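Local coordinates for K Homology domain-containing protein (Pyrococcus horikoshii, PDB 2E3U), which probably binds RNA through its two KH domains as a Dim2p-type factor in the processing of pre-ribosomal RNA, at residues K56-I59 with E60-K64; T79-K82 with E83-D86; Q152-E155 with E156-A160. All blocks are in the same frame, centred on the assembly; numbering follows the deposited sequence.

Contact 1. Residues K56-I59 with E60-K64; sequences KKEI and EKRTK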
ATOM      1  N   LYS A  56       6.697 -14.705  -1.584  1.00 31.35           N
ATOM      2  CA  LYS A  56       5.445 -15.414  -1.907  1.00 31.12           C
ATOM      3  C   LYS A  56       5.076 -16.435  -0.826  1.00 30.32           C
ATOM      4  O   LYS A  56       3.951 -16.408  -0.313  1.00 29.84           O
ATOM      5  CB  LYS A  56       5.522 -16.159  -3.252  1.00 31.29           C
ATOM      6  CG  LYS A  56       4.110 -16.515  -3.831  1.00 32.37           C
ATOM      7  CD  LYS A  56       4.151 -17.520  -4.998  1.00 30.49           C
ATOM      8  CE  LYS A  56       3.888 -18.905  -4.487  1.00 29.16           C
ATOM      9  NZ  LYS A  56       3.438 -19.789  -5.543  1.00 28.05           N
ATOM     10  N   LYS A  57       6.019 -17.316  -0.495  1.00 29.27           N
ATOM     11  CA  LYS A  57       5.807 -18.319   0.550  1.00 29.85           C
ATOM     12  C   LYS A  57       5.645 -17.759   1.955  1.00 28.76           C
ATOM     13  O   LYS A  57       4.998 -18.387   2.794  1.00 28.96           O
ATOM     14  CB  LYS A  57       6.916 -19.370   0.564  1.00 29.90           C
ATOM     15  CG  LYS A  57       6.719 -20.455  -0.448  1.00 33.57           C
ATOM     16  CD  LYS A  57       5.796 -21.588   0.053  1.00 37.09           C
ATOM     17  CE  LYS A  57       6.165 -22.924  -0.628  1.00 38.14           C
ATOM     18  NZ  LYS A  57       5.654 -24.129   0.113  1.00 39.13           N
ATOM     19  N   GLU A  58       6.243 -16.601   2.219  1.00 27.75           N
ATOM     20  CA  GLU A  58       6.045 -15.951   3.495  1.00 27.53           C
ATOM     21  C   GLU A  58       4.632 -15.430   3.620  1.00 26.22           C
ATOM     22  O   GLU A  58       4.027 -15.539   4.670  1.00 26.08           O
ATOM     23  CB  GLU A  58       7.066 -14.818   3.736  1.00 28.21           C
ATOM     24  CG  GLU A  58       8.089 -15.135   4.773  1.00 31.57           C
ATOM     25  CD  GLU A  58       7.483 -15.299   6.161  1.00 35.52           C
ATOM     26  OE1 GLU A  58       6.379 -14.774   6.389  1.00 37.42           O
ATOM     27  OE2 GLU A  58       8.110 -15.947   7.024  1.00 37.24           O
ATOM     28  N   ILE A  59       4.119 -14.840   2.550  1.00 25.63           N
ATOM     29  CA  ILE A  59       2.696 -14.445   2.499  1.00 24.69           C
ATOM     30  C   ILE A  59       1.734 -15.626   2.629  1.00 24.93           C
ATOM     31  O   ILE A  59       0.780 -15.565   3.407  1.00 25.36           O
ATOM     32  CB  ILE A  59       2.347 -13.588   1.239  1.00 24.45           C
ATOM     33  CG1 ILE A  59       3.300 -12.390   1.104  1.00 22.92           C
ATOM     34  CG2 ILE A  59       0.867 -13.137   1.297  1.00 22.59           C
ATOM     35  CD1 ILE A  59       3.410 -11.817  -0.343  1.00 23.43           C
ATOM     36  N   GLU A  60       1.968 -16.697   1.875  1.00 24.89           N
ATOM     37  CA  GLU A  60       1.172 -17.912   2.037  1.00 25.15           C
ATOM     38  C   GLU A  60       1.119 -18.452   3.469  1.00 25.32           C
ATOM     39  O   GLU A  60       0.049 -18.848   3.942  1.00 25.15           O
ATOM     40  CB  GLU A  60       1.667 -18.996   1.087  1.00 25.32           C
ATOM     41  CG  GLU A  60       1.431 -18.597  -0.345  1.00 27.29           C
ATOM     42  CD  GLU A  60       1.957 -19.582  -1.313  1.00 27.95           C
ATOM     43  OE1 GLU A  60       2.940 -20.269  -0.995  1.00 30.17           O
ATOM     44  OE2 GLU A  60       1.378 -19.663  -2.397  1.00 27.94           O
ATOM     45  N   LYS A  61       2.268 -18.461   4.144  1.00 25.19           N
ATOM     46  CA  LYS A  61       2.396 -19.017   5.481  1.00 26.10           C
ATOM     47  C   LYS A  61       1.681 -18.145   6.541  1.00 26.57           C
ATOM     48  O   LYS A  61       0.984 -18.662   7.416  1.00 27.39           O
ATOM     49  CB  LYS A  61       3.881 -19.220   5.810  1.00 25.52           C
ATOM     50  CG  LYS A  61       4.204 -19.369   7.302  1.00 28.05           C
ATOM     51  CD  LYS A  61       5.637 -19.807   7.613  1.00 27.18           C
ATOM     52  CE  LYS A  61       5.930 -19.522   9.096  1.00 31.78           C
ATOM     53  NZ  LYS A  61       7.073 -20.326   9.682  1.00 33.08           N
ATOM     54  N   ARG A  62       1.836 -16.830   6.443  1.00 26.60           N
ATOM     55  CA  ARG A  62       1.222 -15.899   7.388  1.00 26.90           C
ATOM     56  C   ARG A  62      -0.300 -15.716   7.258  1.00 26.33           C
ATOM     57  O   ARG A  62      -0.973 -15.338   8.219  1.00 26.78           O
ATOM     58  CB  ARG A  62       1.933 -14.553   7.316  1.00 27.28           C
ATOM     59  CG  ARG A  62       3.433 -14.614   7.622  1.00 28.49           C
ATOM     60  CD  ARG A  62       3.882 -13.265   8.159  1.00 32.67           C
ATOM     61  NE  ARG A  62       5.309 -13.036   7.985  1.00 33.33           N
ATOM     62  CZ  ARG A  62       5.963 -11.974   8.441  1.00 35.21           C
ATOM     63  NH1 ARG A  62       7.279 -11.872   8.213  1.00 35.53           N
ATOM     64  NH2 ARG A  62       5.311 -11.023   9.125  1.00 32.38           N
ATOM     65  N   THR A  63      -0.836 -15.986   6.077  1.00 26.20           N
ATOM     66  CA  THR A  63      -2.277 -15.839   5.821  1.00 25.34           C
ATOM     67  C   THR A  63      -3.000 -17.181   5.645  1.00 25.72           C
ATOM     68  O   THR A  63      -4.230 -17.255   5.793  1.00 26.24           O
ATOM     69  CB  THR A  63      -2.530 -14.967   4.568  1.00 25.61           C
ATOM     70  OG1 THR A  63      -1.927 -15.584   3.417  1.00 22.63           O
ATOM     71  CG2 THR A  63      -1.963 -13.543   4.778  1.00 24.00           C
ATOM     72  N   LYS A  64      -2.236 -18.229   5.343  1.00 24.50           N
ATOM     73  CA  LYS A  64      -2.759 -19.580   5.129  1.00 25.05           C
ATOM     74  C   LYS A  64      -3.592 -19.621   3.860  1.00 24.29           C
ATOM     75  O   LYS A  64      -4.685 -20.204   3.806  1.00 24.17           O
ATOM     76  CB  LYS A  64      -3.505 -20.126   6.357  1.00 25.82           C
ATOM     77  CG  LYS A  64      -2.652 -20.172   7.650  1.00 26.68           C
ATOM     78  CD  LYS A  64      -3.421 -20.778   8.831  1.00 28.18           C
ATOM     79  CE  LYS A  64      -2.969 -20.182  10.188  1.00 33.02           C
ATOM     80  NZ  LYS A  64      -3.692 -18.879  10.501  1.00 35.98           N
TER
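The salt bridge between Glu58 and Arg62, one turn apart on helix 54-63, illustrates how an i/i+4 pair can use a single, well-directed N-H. Arg62 NE donates to Glu58 OE1 at 2.6 Å, with an N-H...O angle of 165°. The oxygen lies almost in the guanidinium plane, at its edge, whereas NE meets the carboxylate on its syn side but 34° out of that plane. The carboxylate and guanidinium planes stand nearly perpendicular; OE2 stays farther from NE, and the pairing uses one oxygen and one N-H. A bend at chi2 (-65°) turns the Glu58 carboxylate forward along the helix, toward the arginine.

A second ion pair is looser. Lys56 NZ is 3.8 Å from Glu60 OE2, a long salt bridge, and the two ends have stronger partners in the next strand: Lys56 NZ donates to the carbonyl of Ile67, and Glu60 OE2 accepts from its N-H. Lysine and glutamate thus grip both polar groups of one strand residue. On the other carboxylate oxygen, Glu60 OE1, the aliphatic Lys57 CD rests at 3.3 Å.

Among the backbone-directed bonds, Ile59 O takes two donors from Thr63: the hydroxyl OG1 at 2.7 Å and the amide N at 3.1 Å, arriving from opposite faces of the carbonyl plane. The first torsion tucks OG1 back over the preceding turn, where it can share this acceptor. Lys64, with positive phi, is the first residue to leave helical geometry.

The Arg62 guanidinium also makes a cation-pi contact with Phe110. Ile59 packs on Ile96 and Ile100 of helix 87-101 and on Ile67 of strand 65-69, while Thr63 touches Ala93. The helix thus lies on the sheet of the first KH domain, beside helix 87-101.

Contact 2. Residues T79-K82 with E83-D86; sequences TSTK and ETED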
ATOM      1  N   THR A  79      -6.107 -17.646  -3.206  1.00 20.61           N
ATOM      2  CA  THR A  79      -7.120 -18.665  -2.961  1.00 22.18           C
ATOM      3  C   THR A  79      -7.047 -19.233  -1.542  1.00 22.35           C
ATOM      4  O   THR A  79      -5.972 -19.352  -0.944  1.00 21.73           O
ATOM      5  CB  THR A  79      -7.109 -19.804  -4.035  1.00 21.89           C
ATOM      6  OG1 THR A  79      -5.794 -20.339  -4.146  1.00 27.86           O
ATOM      7  CG2 THR A  79      -7.471 -19.294  -5.400  1.00 23.03           C
ATOM      8  N   SER A  80      -8.208 -19.577  -0.991  1.00 22.45           N
ATOM      9  CA  SER A  80      -8.210 -20.096   0.359  1.00 23.24           C
ATOM     10  C   SER A  80      -7.837 -21.578   0.298  1.00 23.26           C
ATOM     11  O   SER A  80      -7.933 -22.184  -0.751  1.00 23.07           O
ATOM     12  CB  SER A  80      -9.576 -19.873   1.012  1.00 22.63           C
ATOM     13  OG  SER A  80     -10.539 -20.667   0.381  1.00 21.53           O
ATOM     14  N   THR A  81      -7.375 -22.126   1.421  1.00 24.33           N
ATOM     15  CA  THR A  81      -7.065 -23.543   1.576  1.00 24.86           C
ATOM     16  C   THR A  81      -7.879 -24.078   2.785  1.00 25.79           C
ATOM     17  O   THR A  81      -8.645 -23.327   3.414  1.00 25.50           O
ATOM     18  CB  THR A  81      -5.568 -23.755   1.827  1.00 24.92           C
ATOM     19  OG1 THR A  81      -5.233 -23.270   3.129  1.00 25.96           O
ATOM     20  CG2 THR A  81      -4.713 -23.027   0.804  1.00 24.70           C
ATOM     21  N   LYS A  82      -7.708 -25.351   3.136  1.00 26.14           N
ATOM     22  CA  LYS A  82      -8.355 -25.858   4.342  1.00 27.69           C
ATOM     23  C   LYS A  82      -7.889 -25.149   5.627  1.00 27.59           C
ATOM     24  O   LYS A  82      -8.624 -25.116   6.613  1.00 28.20           O
ATOM     25  CB  LYS A  82      -8.251 -27.403   4.458  1.00 27.70           C
ATOM     26  CG  LYS A  82      -6.837 -27.986   4.436  1.00 29.06           C
ATOM     27  CD  LYS A  82      -6.871 -29.529   4.438  1.00 29.28           C
ATOM     28  CE  LYS A  82      -5.844 -30.103   3.476  1.00 32.65           C
ATOM     29  NZ  LYS A  82      -4.439 -30.077   4.009  1.00 34.06           N
ATOM     30  N   GLU A  83      -6.679 -24.590   5.606  1.00 27.68           N
ATOM     31  CA  GLU A  83      -6.107 -23.878   6.746  1.00 28.24           C
ATOM     32  C   GLU A  83      -6.590 -22.423   6.904  1.00 27.28           C
ATOM     33  O   GLU A  83      -6.336 -21.810   7.942  1.00 27.56           O
ATOM     34  CB  GLU A  83      -4.575 -23.889   6.683  1.00 27.89           C
ATOM     35  CG  GLU A  83      -3.911 -25.096   7.367  1.00 31.35           C
ATOM     36  CD  GLU A  83      -2.366 -25.109   7.248  1.00 32.13           C
ATOM     37  OE1 GLU A  83      -1.720 -25.777   8.096  1.00 35.21           O
ATOM     38  OE2 GLU A  83      -1.799 -24.470   6.307  1.00 37.50           O
ATOM     39  N   THR A  84      -7.261 -21.861   5.896  1.00 25.80           N
ATOM     40  CA  THR A  84      -7.613 -20.442   5.938  1.00 25.02           C
ATOM     41  C   THR A  84      -8.546 -20.177   7.112  1.00 25.06           C
ATOM     42  O   THR A  84      -9.590 -20.828   7.235  1.00 25.49           O
ATOM     43  CB  THR A  84      -8.228 -19.935   4.593  1.00 24.92           C
ATOM     44  OG1 THR A  84      -7.392 -20.346   3.515  1.00 21.89           O
ATOM     45  CG2 THR A  84      -8.366 -18.348   4.561  1.00 24.11           C
ATOM     46  N   GLU A  85      -8.176 -19.238   7.981  1.00 25.12           N
ATOM     47  CA  GLU A  85      -9.032 -18.897   9.137  1.00 25.22           C
ATOM     48  C   GLU A  85     -10.450 -18.504   8.727  1.00 24.62           C
ATOM     49  O   GLU A  85     -11.434 -19.066   9.215  1.00 26.09           O
ATOM     50  CB  GLU A  85      -8.410 -17.779   9.971  1.00 26.06           C
ATOM     51  CG  GLU A  85      -9.272 -17.354  11.171  1.00 27.24           C
ATOM     52  CD  GLU A  85      -8.565 -16.427  12.155  1.00 26.51           C
ATOM     53  OE1 GLU A  85      -9.125 -16.250  13.254  1.00 28.62           O
ATOM     54  OE2 GLU A  85      -7.456 -15.908  11.859  1.00 26.95           O
ATOM     55  N   ASP A  86     -10.576 -17.554   7.805  1.00 23.34           N
ATOM     56  CA  ASP A  86     -11.872 -16.934   7.547  1.00 20.64           C
ATOM     57  C   ASP A  86     -11.707 -16.114   6.269  1.00 19.69           C
ATOM     58  O   ASP A  86     -10.593 -16.003   5.760  1.00 20.10           O
ATOM     59  CB  ASP A  86     -12.255 -16.062   8.760  1.00 20.38           C
ATOM     60  CG  ASP A  86     -11.227 -14.965   9.029  1.00 20.42           C
ATOM     61  OD1 ASP A  86     -10.543 -14.577   8.071  1.00 24.68           O
ATOM     62  OD2 ASP A  86     -11.074 -14.489  10.159  1.00 19.58           O
TER
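A type I beta turn, Thr81 to Thr84, carries the chain from strand 75-80 toward helix 87-101, and two threonine hydroxyls reinforce it. The backbone bond of the turn, Thr84 N to Thr81 O, measures 3.2 Å. A shorter link lies beside it: Thr81 N gives its hydrogen to Thr84 OG1 at 2.7 Å, nearly straight at 166°. Thr84 chi1 of -49° sets the hydroxyl beside its own backbone N, facing back across the turn. Thr81 and Thr84 are therefore joined twice, once through main chain and once through a side chain.

In the first KH domain this turn leads from the central strand of the sheet, third along the chain, into the helix that follows, whose N-cap is Asp86, with OD1 accepting from Ala89 N. Thr81 OG1 accepts from Glu83 N at 3.2 Å, a more bent bond that ties the interior of the turn to its first residue. Both threonine hydroxyls also reach Lys64 O, just past the end of helix 54-63. Ser80 CB also lies 3.4 Å from Thr84 OG1, and both residues touch Val90 of helix 87-101.

Contact 3. Residues Q152-E155 with E156-A160; sequences QIIE and EMSGA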
ATOM      1  N   GLN A 152       8.084  11.165   5.087  1.00 17.89           N
ATOM      2  CA  GLN A 152       8.391  10.802   6.485  1.00 17.63           C
ATOM      3  C   GLN A 152       7.583  11.609   7.553  1.00 17.18           C
ATOM      4  O   GLN A 152       7.079  11.042   8.521  1.00 17.60           O
ATOM      5  CB  GLN A 152       9.889  10.977   6.699  1.00 17.60           C
ATOM      6  CG  GLN A 152      10.443  10.299   7.911  1.00 18.74           C
ATOM      7  CD  GLN A 152      11.975  10.331   7.977  1.00 19.60           C
ATOM      8  OE1 GLN A 152      12.536  10.105   9.048  1.00 24.46           O
ATOM      9  NE2 GLN A 152      12.650  10.594   6.834  1.00 21.49           N
ATOM     10  N   ILE A 153       7.438  12.921   7.366  1.00 15.86           N
ATOM     11  CA  ILE A 153       6.612  13.717   8.249  1.00 15.06           C
ATOM     12  C   ILE A 153       5.127  13.230   8.259  1.00 16.28           C
ATOM     13  O   ILE A 153       4.547  12.984   9.353  1.00 15.07           O
ATOM     14  CB  ILE A 153       6.705  15.214   7.914  1.00 15.35           C
ATOM     15  CG1 ILE A 153       8.162  15.709   8.167  1.00 14.17           C
ATOM     16  CG2 ILE A 153       5.595  15.999   8.711  1.00 12.83           C
ATOM     17  CD1 ILE A 153       8.510  17.068   7.623  1.00 13.75           C
ATOM     18  N   ILE A 154       4.548  13.041   7.056  1.00 15.63           N
ATOM     19  CA  ILE A 154       3.191  12.461   6.927  1.00 15.67           C
ATOM     20  C   ILE A 154       3.048  11.146   7.677  1.00 15.44           C
ATOM     21  O   ILE A 154       2.107  10.982   8.409  1.00 15.96           O
ATOM     22  CB  ILE A 154       2.709  12.272   5.450  1.00 15.74           C
ATOM     23  CG1 ILE A 154       2.799  13.592   4.691  1.00 14.96           C
ATOM     24  CG2 ILE A 154       1.255  11.754   5.402  1.00 14.45           C
ATOM     25  CD1 ILE A 154       2.576  13.450   3.224  1.00 16.14           C
ATOM     26  N   GLU A 155       3.979  10.216   7.512  1.00 15.96           N
ATOM     27  CA  GLU A 155       3.869   8.925   8.184  1.00 15.54           C
ATOM     28  C   GLU A 155       3.984   9.019   9.717  1.00 16.77           C
ATOM     29  O   GLU A 155       3.208   8.373  10.454  1.00 14.62           O
ATOM     30  CB  GLU A 155       4.950   7.957   7.661  1.00 16.84           C
ATOM     31  CG  GLU A 155       4.842   7.615   6.180  1.00 15.18           C
ATOM     32  CD  GLU A 155       5.770   6.506   5.810  1.00 19.62           C
ATOM     33  OE1 GLU A 155       6.941   6.564   6.238  1.00 23.12           O
ATOM     34  OE2 GLU A 155       5.351   5.560   5.099  1.00 19.81           O
ATOM     35  N   GLU A 156       4.966   9.801  10.197  1.00 17.52           N
ATOM     36  CA  GLU A 156       5.220   9.921  11.633  1.00 18.93           C
ATOM     37  C   GLU A 156       3.983  10.486  12.311  1.00 19.50           C
ATOM     38  O   GLU A 156       3.513   9.935  13.304  1.00 18.80           O
ATOM     39  CB  GLU A 156       6.425  10.836  11.914  1.00 19.82           C
ATOM     40  CG  GLU A 156       6.734  10.991  13.416  1.00 24.15           C
ATOM     41  CD  GLU A 156       7.109   9.661  14.059  1.00 31.91           C
ATOM     42  OE1 GLU A 156       6.614   9.349  15.171  1.00 34.77           O
ATOM     43  OE2 GLU A 156       7.890   8.906  13.427  1.00 35.32           O
ATOM     44  N   MET A 157       3.444  11.562  11.728  1.00 20.43           N
ATOM     45  CA  MET A 157       2.364  12.329  12.348  1.00 22.27           C
ATOM     46  C   MET A 157       0.989  11.711  12.209  1.00 20.89           C
ATOM     47  O   MET A 157       0.192  11.797  13.131  1.00 20.98           O
ATOM     48  CB  MET A 157       2.398  13.783  11.893  1.00 21.93           C
ATOM     49  CG  MET A 157       3.320  14.608  12.846  1.00 24.99           C
ATOM     50  SD  MET A 157       3.210  16.313  12.437  1.00 28.38           S
ATOM     51  CE  MET A 157       4.551  17.115  13.313  1.00 27.03           C
ATOM     52  N   SER A 158       0.718  11.079  11.076  1.00 19.52           N
ATOM     53  CA  SER A 158      -0.546  10.357  10.883  1.00 19.77           C
ATOM     54  C   SER A 158      -0.528   8.910  11.453  1.00 19.11           C
ATOM     55  O   SER A 158      -1.562   8.402  11.804  1.00 19.49           O
ATOM     56  CB  SER A 158      -0.878  10.271   9.397  1.00 19.24           C
ATOM     57  OG  SER A 158      -0.007   9.329   8.773  1.00 17.38           O
ATOM     58  N   GLY A 159       0.633   8.268  11.511  1.00 18.46           N
ATOM     59  CA  GLY A 159       0.743   6.863  11.919  1.00 18.68           C
ATOM     60  C   GLY A 159       0.500   5.855  10.766  1.00 18.80           C
ATOM     61  O   GLY A 159       0.651   4.634  10.942  1.00 20.03           O
ATOM     62  N   ALA A 160       0.090   6.352   9.606  1.00 17.01           N
ATOM     63  CA  ALA A 160      -0.066   5.540   8.411  1.00 16.65           C
ATOM     64  C   ALA A 160       1.288   5.303   7.679  1.00 16.13           C
ATOM     65  O   ALA A 160       2.207   6.097   7.787  1.00 15.89           O
ATOM     66  CB  ALA A 160      -1.078   6.188   7.457  1.00 16.02           C
TER
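With chi1 at 73°, Ser158 places OG between its own backbone N and carbonyl carbon, turned back toward Ile154, while Glu155 chi1 of -63° and an extended chain run its side chain alongside Ala160 O. From that position Ser158 OG donates to Ile154 O at 2.7 Å, and Ser158 N reaches the same oxygen at 3.0 Å. The two donors approach from opposite faces of the carbonyl plane, so the carbonyl is gripped by the amide and the hydroxyl of one residue. The hydroxyl oxygen in turn accepts from Ala160 N at 3.1 Å, which makes an ST turn and continues the chain of bonds beyond the last helical turn.

This is the C-terminal end of helix 149-158 in the second KH domain, where the chain turns into strand 161-165. Gly159 is the first residue to leave helical geometry, with a positive phi at which a CB would press on the carbonyl oxygen of Ser158; its N still bonds to Glu155 O at 2.8 Å, though bent to 138°. Past it the chain swings back over Glu155, bringing Ala160 O to 3.3 Å from Glu155 CA in a CA-H...O contact. Glu155 CB and CG lie alongside the same oxygen, CG at 3.4 Å. Farther out, Glu155 OE2 accepts from Val162 N in the strand and forms a salt bridge with Arg108, whose charge would be expected to favour the ionised carboxylate.

On another side of the helix, Ile153 CG2 and Met157 SD are 4.4 Å apart, a loose apolar pairing one turn along. Both residues face helix 194-203, at Tyr198 and at Leu201 respectively, whereas Ile154 and Ser158 pack against helix 175-189 at Ala181.

Overall arrangement
The three contacts come in series along the chain, contacts 1 and 2 in the first KH domain and contact 3 in the second. Contacts 1 and 2 have centres 11 Å apart and meet directly: the end of helix 54-63 touches the turn that follows strand 75-80, although strand 65-69 and most of strand 75-80 intervene in sequence. Contact 3 lies 28 Å from contact 1 and 34 Å from contact 2, centre to centre, and touches neither. Yet contacts 1 and 3 occupy matching places, each ending a helix that leads into the second strand of a three-stranded antiparallel sheet of order 1-3-2, and each has a hydroxyl bonded one turn back, two variants of one arrangement.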